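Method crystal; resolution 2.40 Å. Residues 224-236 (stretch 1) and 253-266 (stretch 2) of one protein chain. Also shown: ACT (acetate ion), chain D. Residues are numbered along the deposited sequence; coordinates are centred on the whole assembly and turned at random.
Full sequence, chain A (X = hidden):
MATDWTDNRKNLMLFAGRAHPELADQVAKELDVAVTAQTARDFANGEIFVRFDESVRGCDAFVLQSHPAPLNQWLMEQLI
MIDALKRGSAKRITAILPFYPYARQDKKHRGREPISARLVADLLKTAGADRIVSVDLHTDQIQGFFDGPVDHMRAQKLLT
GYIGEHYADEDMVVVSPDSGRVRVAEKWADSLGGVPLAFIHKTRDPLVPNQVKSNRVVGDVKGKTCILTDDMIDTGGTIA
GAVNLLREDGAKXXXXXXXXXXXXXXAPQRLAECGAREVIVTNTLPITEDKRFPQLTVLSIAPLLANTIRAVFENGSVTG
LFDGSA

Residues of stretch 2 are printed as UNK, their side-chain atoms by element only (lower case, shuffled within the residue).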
ATOM      1  N   LYS A 224      58.286 -56.105  19.481  1.00 46.56           N
ATOM      2  CA  LYS A 224      58.254 -56.406  18.043  1.00 47.21           C
ATOM      3  C   LYS A 224      57.769 -55.219  17.249  1.00 41.01           C
ATOM      4  O   LYS A 224      57.074 -54.351  17.786  1.00 41.49           O
ATOM      5  CB  LYS A 224      57.330 -57.591  17.766  1.00 51.40           C
ATOM      6  CG  LYS A 224      57.641 -58.856  18.560  1.00 56.43           C
ATOM      7  CD  LYS A 224      58.344 -59.859  17.708  1.00 59.90           C
ATOM      8  CE  LYS A 224      58.531 -61.187  18.360  1.00 69.31           C
ATOM      9  NZ  LYS A 224      58.770 -62.221  17.324  1.00 71.31           N
ATOM     10  N   THR A 225      58.129 -55.202  15.971  1.00 39.24           N
ATOM     11  CA  THR A 225      57.617 -54.212  15.013  1.00 38.97           C
ATOM     12  C   THR A 225      56.316 -54.725  14.441  1.00 36.09           C
ATOM     13  O   THR A 225      56.313 -55.673  13.669  1.00 39.06           O
ATOM     14  CB  THR A 225      58.640 -53.985  13.895  1.00 38.78           C
ATOM     15  OG1 THR A 225      59.851 -53.497  14.485  1.00 43.99           O
ATOM     16  CG2 THR A 225      58.147 -52.959  12.887  1.00 40.88           C
ATOM     17  N   CYS A 226      55.207 -54.101  14.818  1.00 35.18           N
ATOM     18  CA  CYS A 226      53.873 -54.532  14.391  1.00 34.06           C
ATOM     19  C   CYS A 226      53.450 -53.943  13.049  1.00 35.33           C
ATOM     20  O   CYS A 226      53.478 -52.752  12.895  1.00 32.43           O
ATOM     21  CB  CYS A 226      52.848 -54.111  15.413  1.00 35.45           C
ATOM     22  SG  CYS A 226      53.136 -54.956  16.966  1.00 46.80           S
ATOM     23  N   ILE A 227      53.013 -54.800  12.125  1.00 35.33           N
ATOM     24  CA  ILE A 227      52.397 -54.397  10.888  1.00 34.62           C
ATOM     25  C   ILE A 227      50.884 -54.552  11.065  1.00 36.47           C
ATOM     26  O   ILE A 227      50.362 -55.661  10.989  1.00 34.37           O
ATOM     27  CB  ILE A 227      52.832 -55.291   9.710  1.00 35.87           C
ATOM     28  CG1 ILE A 227      54.337 -55.585   9.721  1.00 40.23           C
ATOM     29  CG2 ILE A 227      52.434 -54.663   8.393  1.00 35.97           C
ATOM     30  CD1 ILE A 227      55.250 -54.388   9.618  1.00 45.31           C
ATOM     31  N   LEU A 228      50.197 -53.442  11.306  1.00 35.64           N
ATOM     32  CA  LEU A 228      48.755 -53.415  11.463  1.00 33.75           C
ATOM     33  C   LEU A 228      48.127 -53.298  10.097  1.00 38.04           C
ATOM     34  O   LEU A 228      48.300 -52.298   9.405  1.00 38.66           O
ATOM     35  CB  LEU A 228      48.364 -52.199  12.260  1.00 35.81           C
ATOM     36  CG  LEU A 228      47.100 -52.076  13.073  1.00 38.10           C
ATOM     37  CD1 LEU A 228      46.670 -53.386  13.677  1.00 41.09           C
ATOM     38  CD2 LEU A 228      47.345 -51.021  14.137  1.00 39.50           C
ATOM     39  N   THR A 229      47.396 -54.318   9.675  1.00 44.19           N
ATOM     40  CA  THR A 229      46.903 -54.367   8.302  1.00 44.47           C
ATOM     41  C   THR A 229      45.369 -54.314   8.264  1.00 42.83           C
ATOM     42  O   THR A 229      44.701 -55.026   8.982  1.00 41.78           O
ATOM     43  CB  THR A 229      47.497 -55.576   7.532  1.00 45.59           C
ATOM     44  OG1 THR A 229      47.102 -55.504   6.165  1.00 54.82           O
ATOM     45  CG2 THR A 229      47.046 -56.881   8.103  1.00 47.41           C
ATOM     46  N   ASP A 230      44.828 -53.451   7.418  1.00 42.85           N
ATOM     47  CA  ASP A 230      43.394 -53.383   7.204  1.00 45.21           C
ATOM     48  C   ASP A 230      43.077 -53.144   5.726  1.00 43.27           C
ATOM     49  O   ASP A 230      43.926 -52.753   4.955  1.00 40.94           O
ATOM     50  CB  ASP A 230      42.768 -52.290   8.089  1.00 53.09           C
ATOM     51  CG  ASP A 230      41.363 -52.693   8.645  1.00 61.38           C
ATOM     52  OD1 ASP A 230      40.832 -53.746   8.247  1.00 62.02           O
ATOM     53  OD2 ASP A 230      40.795 -51.978   9.523  1.00 62.04           O
ATOM     54  N   ASP A 231      41.861 -53.445   5.317  1.00 42.94           N
ATOM     55  CA  ASP A 231      41.392 -53.127   3.975  1.00 43.06           C
ATOM     56  C   ASP A 231      41.282 -51.640   3.718  1.00 40.37           C
ATOM     57  O   ASP A 231      41.709 -51.160   2.656  1.00 39.09           O
ATOM     58  CB  ASP A 231      40.075 -53.866   3.670  1.00 50.73           C
ATOM     59  CG  ASP A 231      38.918 -53.467   4.605  1.00 60.28           C
ATOM     60  OD1 ASP A 231      39.175 -53.006   5.746  1.00 64.86           O
ATOM     61  OD2 ASP A 231      37.739 -53.656   4.223  1.00 69.35           O
ATOM     62  N   MET A 232      40.760 -50.904   4.689  1.00 38.69           N
ATOM     63  CA  MET A 232      40.572 -49.471   4.547  1.00 44.86           C
ATOM     64  C   MET A 232      40.745 -48.771   5.873  1.00 42.63           C
ATOM     65  O   MET A 232      40.614 -49.386   6.914  1.00 45.34           O
ATOM     66  CB  MET A 232      39.181 -49.182   3.997  1.00 46.33           C
ATOM     67  CG  MET A 232      38.060 -49.400   4.988  1.00 52.77           C
ATOM     68  SD  MET A 232      36.482 -48.840   4.360  1.00 60.66           S
ATOM     69  CE  MET A 232      36.119 -50.107   3.118  1.00 55.82           C
ATOM     70  N   ILE A 233      40.994 -47.476   5.818  1.00 42.25           N
ATOM     71  CA  ILE A 233      40.941 -46.641   6.999  1.00 43.82           C
ATOM     72  C   ILE A 233      39.892 -45.598   6.735  1.00 44.10           C
ATOM     73  O   ILE A 233      40.041 -44.821   5.789  1.00 44.46           O
ATOM     74  CB  ILE A 233      42.277 -45.935   7.229  1.00 46.27           C
ATOM     75  CG1 ILE A 233      43.408 -46.956   7.358  1.00 52.41           C
ATOM     76  CG2 ILE A 233      42.213 -45.084   8.484  1.00 46.28           C
ATOM     77  CD1 ILE A 233      44.778 -46.370   7.111  1.00 53.67           C
ATOM     78  N   ASP A 234      38.841 -45.565   7.554  1.00 46.53           N
ATOM     79  CA  ASP A 234      37.803 -44.566   7.403  1.00 52.12           C
ATOM     80  C   ASP A 234      37.931 -43.378   8.371  1.00 53.59           C
ATOM     81  O   ASP A 234      38.430 -42.335   7.971  1.00 58.68           O
ATOM     82  CB  ASP A 234      36.412 -45.204   7.440  1.00 64.92           C
ATOM     83  CG  ASP A 234      35.334 -44.223   7.102  1.00 78.74           C
ATOM     84  OD1 ASP A 234      35.618 -43.172   6.517  1.00 86.92           O
ATOM     85  OD2 ASP A 234      34.184 -44.510   7.407  1.00 89.87           O
ATOM     86  N   THR A 235      37.439 -43.494   9.608  1.00 55.64           N
ATOM     87  CA  THR A 235      37.551 -42.398  10.613  1.00 52.97           C
ATOM     88  C   THR A 235      38.816 -42.549  11.451  1.00 50.76           C
ATOM     89  O   THR A 235      39.236 -41.593  12.109  1.00 46.91           O
ATOM     90  CB  THR A 235      36.359 -42.377  11.578  1.00 54.17           C
ATOM     91  OG1 THR A 235      36.238 -43.674  12.213  1.00 55.44           O
ATOM     92  CG2 THR A 235      35.087 -42.080  10.812  1.00 55.97           C
ATOM     93  N   GLY A 236      39.435 -43.737  11.392  1.00 49.61           N
ATOM     94  CA  GLY A 236      40.658 -44.020  12.123  1.00 49.78           C
ATOM     95  C   GLY A 236      40.425 -44.447  13.570  1.00 52.48           C
ATOM     96  O   GLY A 236      41.385 -44.593  14.330  1.00 54.20           O
ATOM     97  N   UNK A 253      57.403 -50.788  17.768  1.00 61.21           N
ATOM     98  CA  UNK A 253      57.018 -49.967  16.617  1.00 64.42           C
ATOM     99  C   UNK A 253      55.667 -50.441  16.098  1.00 55.90           C
ATOM    100  O   UNK A 253      55.354 -51.638  16.217  1.00 53.33           O
ATOM    101  o   UNK A 253      58.574 -47.857  15.632  1.00107.33           O
ATOM    102  o   UNK A 253      59.921 -49.135  14.472  1.00 94.27           O
ATOM    103  c   UNK A 253      58.905 -48.978  15.193  1.00 89.70           C
ATOM    104  c   UNK A 253      58.046 -50.195  15.496  1.00 74.35           C
ATOM    105  N   UNK A 254      54.895 -49.535  15.501  1.00 45.19           N
ATOM    106  CA  UNK A 254      53.700 -49.907  14.751  1.00 42.52           C
ATOM    107  C   UNK A 254      53.659 -49.275  13.359  1.00 38.73           C
ATOM    108  O   UNK A 254      53.755 -48.072  13.239  1.00 34.59           O
ATOM    109  c   UNK A 254      51.201 -50.026  14.646  1.00 40.94           C
ATOM    110  c   UNK A 254      52.393 -49.529  15.466  1.00 41.77           C
ATOM    111  c   UNK A 254      52.342 -50.168  16.839  1.00 43.01           C
ATOM    112  N   UNK A 255      53.450 -50.104  12.335  1.00 36.00           N
ATOM    113  CA  UNK A 255      53.254 -49.664  10.987  1.00 34.56           C
ATOM    114  C   UNK A 255      51.831 -50.008  10.542  1.00 36.00           C
ATOM    115  O   UNK A 255      51.404 -51.146  10.664  1.00 34.33           O
ATOM    116  c   UNK A 255      54.262 -50.320  10.079  1.00 36.15           C
ATOM    117  c   UNK A 255      55.640 -49.804  10.448  1.00 41.04           C
ATOM    118  c   UNK A 255      56.744 -50.710   9.957  1.00 48.53           C
ATOM    119  c   UNK A 255      53.977 -49.993   8.615  1.00 38.59           C
ATOM    120  N   UNK A 256      51.135 -49.011   9.981  1.00 35.41           N
ATOM    121  CA  UNK A 256      49.790 -49.167   9.448  1.00 31.37           C
ATOM    122  C   UNK A 256      49.818 -49.262   7.925  1.00 29.87           C
ATOM    123  O   UNK A 256      50.427 -48.460   7.270  1.00 27.58           O
ATOM    124  c   UNK A 256      48.859 -47.937  11.363  1.00 31.81           C
ATOM    125  c   UNK A 256      48.011 -46.816  11.919  1.00 31.15           C
ATOM    126  c   UNK A 256      48.894 -48.015   9.845  1.00 30.04           C
ATOM    127  c   UNK A 256      47.486 -48.256   9.319  1.00 31.13           C
ATOM    128  N   UNK A 257      49.191 -50.301   7.384  1.00 28.35           N
ATOM    129  CA  UNK A 257      49.106 -50.506   5.951  1.00 26.81           C
ATOM    130  C   UNK A 257      47.666 -50.861   5.552  1.00 27.20           C
ATOM    131  O   UNK A 257      47.055 -51.721   6.139  1.00 31.66           O
ATOM    132  c   UNK A 257      50.053 -51.579   5.523  1.00 26.36           C
ATOM    133  N   UNK A 258      47.124 -50.148   4.589  1.00 28.77           N
ATOM    134  CA  UNK A 258      45.776 -50.379   4.096  1.00 31.06           C
ATOM    135  C   UNK A 258      45.698 -50.011   2.637  1.00 32.63           C
ATOM    136  O   UNK A 258      46.428 -49.145   2.185  1.00 33.11           O
ATOM    137  c   UNK A 258      44.772 -49.549   4.871  1.00 30.93           C
ATOM    138  N   UNK A 259      44.821 -50.664   1.889  1.00 30.71           N
ATOM    139  CA  UNK A 259      44.667 -50.318   0.499  1.00 29.49           C
ATOM    140  C   UNK A 259      43.952 -49.003   0.316  1.00 29.81           C
ATOM    141  O   UNK A 259      44.420 -48.161  -0.447  1.00 30.05           O
ATOM    142  c   UNK A 259      43.790 -51.105  -1.677  1.00 29.50           C
ATOM    143  c   UNK A 259      43.917 -51.407  -0.229  1.00 29.78           C
ATOM    144  o   UNK A 259      44.675 -52.606  -0.106  1.00 32.14           O
ATOM    145  N   UNK A 260      42.822 -48.823   0.969  1.00 28.46           N
ATOM    146  CA  UNK A 260      41.993 -47.670   0.690  1.00 29.26           C
ATOM    147  C   UNK A 260      42.064 -46.633   1.783  1.00 31.98           C
ATOM    148  O   UNK A 260      41.737 -46.927   2.925  1.00 33.68           O
ATOM    149  c   UNK A 260      40.339 -49.210  -0.426  1.00 29.15           C
ATOM    150  c   UNK A 260      40.249 -50.179  -2.399  1.00 29.84           C
ATOM    151  c   UNK A 260      40.005 -50.509  -0.240  1.00 27.99           C
ATOM    152  c   UNK A 260      40.534 -48.102   0.546  1.00 30.69           C
ATOM    153  n   UNK A 260      39.962 -51.093  -1.481  1.00 30.44           N
ATOM    154  n   UNK A 260      40.480 -49.031  -1.784  1.00 28.54           N
ATOM    155  N   UNK A 261      42.471 -45.424   1.423  1.00 34.49           N
ATOM    156  CA  UNK A 261      42.526 -44.327   2.338  1.00 37.91           C
ATOM    157  C   UNK A 261      41.280 -43.529   2.098  1.00 38.94           C
ATOM    158  O   UNK A 261      41.255 -42.717   1.206  1.00 45.24           O
ATOM    159  N   UNK A 262      40.255 -43.760   2.905  1.00 41.82           N
ATOM    160  CA  UNK A 262      39.024 -42.976   2.848  1.00 39.89           C
ATOM    161  C   UNK A 262      39.299 -41.741   3.666  1.00 37.59           C
ATOM    162  O   UNK A 262      38.969 -40.641   3.267  1.00 32.50           O
ATOM    163  c   UNK A 262      36.558 -42.926   3.344  1.00 42.15           C
ATOM    164  c   UNK A 262      37.833 -43.742   3.430  1.00 43.13           C
ATOM    165  c   UNK A 262      37.658 -45.099   2.733  1.00 45.68           C
ATOM    166  N   UNK A 263      39.902 -41.953   4.838  1.00 41.56           N
ATOM    167  CA  UNK A 263      40.457 -40.878   5.689  1.00 41.60           C
ATOM    168  C   UNK A 263      39.510 -39.715   5.952  1.00 40.21           C
ATOM    169  O   UNK A 263      39.861 -38.562   5.803  1.00 43.57           O
ATOM    170  c   UNK A 263      43.357 -41.840   6.445  1.00 44.87           C
ATOM    171  c   UNK A 263      42.868 -41.451   5.058  1.00 44.64           C
ATOM    172  c   UNK A 263      44.039 -40.934   4.242  1.00 43.58           C
ATOM    173  c   UNK A 263      41.769 -40.381   5.110  1.00 41.94           C
ATOM    174  N   UNK A 264      38.295 -40.038   6.354  1.00 41.94           N
ATOM    175  CA  UNK A 264      37.298 -39.033   6.665  1.00 49.30           C
ATOM    176  C   UNK A 264      37.579 -38.372   7.996  1.00 49.85           C
ATOM    177  O   UNK A 264      38.254 -38.951   8.837  1.00 47.13           O
ATOM    178  o   UNK A 264      35.708 -40.681   5.782  1.00 53.04           O
ATOM    179  c   UNK A 264      35.929 -39.710   6.777  1.00 48.88           C
ATOM    180  N   UNK A 265      37.005 -37.181   8.182  1.00 58.45           N
ATOM    181  CA  UNK A 265      36.856 -36.504   9.489  1.00 67.92           C
ATOM    182  C   UNK A 265      38.186 -36.239  10.204  1.00 73.54           C
ATOM    183  O   UNK A 265      39.062 -35.555   9.623  1.00 82.99           O
ATOM    184  c   UNK A 265      35.699 -37.099  10.355  1.00 77.07           C
ATOM    185  c   UNK A 265      35.745 -38.637  10.536  1.00 89.68           C
ATOM    186  o   UNK A 265      36.310 -39.116  11.503  1.00 97.13           O
ATOM    187  o   UNK A 265      35.163 -39.392   9.755  1.00114.91           O
ATOM    188  N   UNK A 266      38.366 -36.786  11.420  1.00 64.99           N
ATOM    189  CA  UNK A 266      39.534 -36.552  12.223  1.00 60.72           C
ATOM    190  C   UNK A 266      40.643 -37.596  12.006  1.00 62.39           C
ATOM    191  O   UNK A 266      41.615 -37.597  12.768  1.00 62.24           O
ATOM    192  c   UNK A 266      37.957 -37.770  13.470  1.00 59.17           C
ATOM    193  c   UNK A 266      38.957 -36.687  13.628  1.00 59.18           C
ATOM    194  c   UNK A 266      37.514 -37.770  12.085  1.00 61.39           C
TER
HETATM  195  C   ACT D 401      37.088 -46.881  11.367  1.00 61.20           C
HETATM  196  O   ACT D 401      38.357 -46.931  11.219  1.00 56.52           O
HETATM  197  OXT ACT D 401      36.374 -45.978  10.877  1.00 54.71           O
HETATM  198  CH3 ACT D 401      36.325 -47.908  12.157  1.00 63.60           C

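Position 253 has two side-chain carbons, the second carrying two oxygens. Its CB lies 3.8 Å from Thr225 CG2, and its backbone O accepts a hydrogen bond from Cys226 N at 2.8 Å. This is Asp253, poorly ordered.

Position 254 has one carbon carrying two carbons. One of these tips is 4.0 Å from Leu228 CD2. It is Val254.

Position 255 has four carbons, forked at the first, with one arm two carbons long. That longer arm ends 4.0 Å from Ile227 CD1. It is Ile255, and its N and O bond to Cys226 O and Leu228 N, both at 2.7 Å.

Position 256 has the same branching. Its short arm lies 4.0 Å from Ile233 CD1. It is Ile256.

Position 257 has a single carbon. Its N donates to Leu228 O at 3.0 Å, and its O accepts from Asp230 N at 3.1 Å. It is Ala257.

Position 258 also has one carbon, and this CB sits 3.8 Å from Ile233 CG1. It is Ala258.

Position 259 has one carbon carrying an oxygen and a carbon. Its N makes a weak bond to Asp231 O at 3.2 Å. It is Thr259, whose hydroxyl is bonded elsewhere in the structure.

Position 260 has one carbon, then a five-membered ring of three carbons and two nitrogens. Its CB is 3.9 Å from Met232 CB. It is His260.

Position 261 has no side-chain atoms. It is Gly261, paired with Ile233.

Position 262 has one carbon carrying two carbons. One tip is 4.2 Å from Met232 SD. It is Val262.

Position 263 has four carbons, forked at the second. One tip is 4.0 Å from Ile233 CG2. It is Leu263.

Position 264 has one carbon, then one oxygen. The oxygen donates to Asp234 OD1 at 2.6 Å. It is Ser264.

Position 265 has two carbons, the second carrying two oxygens. It is Asp265, exposed and poorly ordered.

Position 266 has three carbons closing a ring onto its backbone N. It is Pro266, the N-cap residue before a helix.

The contact is a parallel strand pairing. Alternate backbone bonds join the strands from Cys226 to Asp230. Both chains turn a corner, at Asp231 and Thr259, and pairing resumes: His260 N donates to Asp231 O at 3.1 Å, and Ile233 N to His260 O at 3.0 Å. Ile233 packs against Ile256, Ala258 and Leu263. Beyond it, Ser264 binds Asp234 through both backbone and side chain.

Stretch 2, residues 253-266: DVIIAATHGVLSDP
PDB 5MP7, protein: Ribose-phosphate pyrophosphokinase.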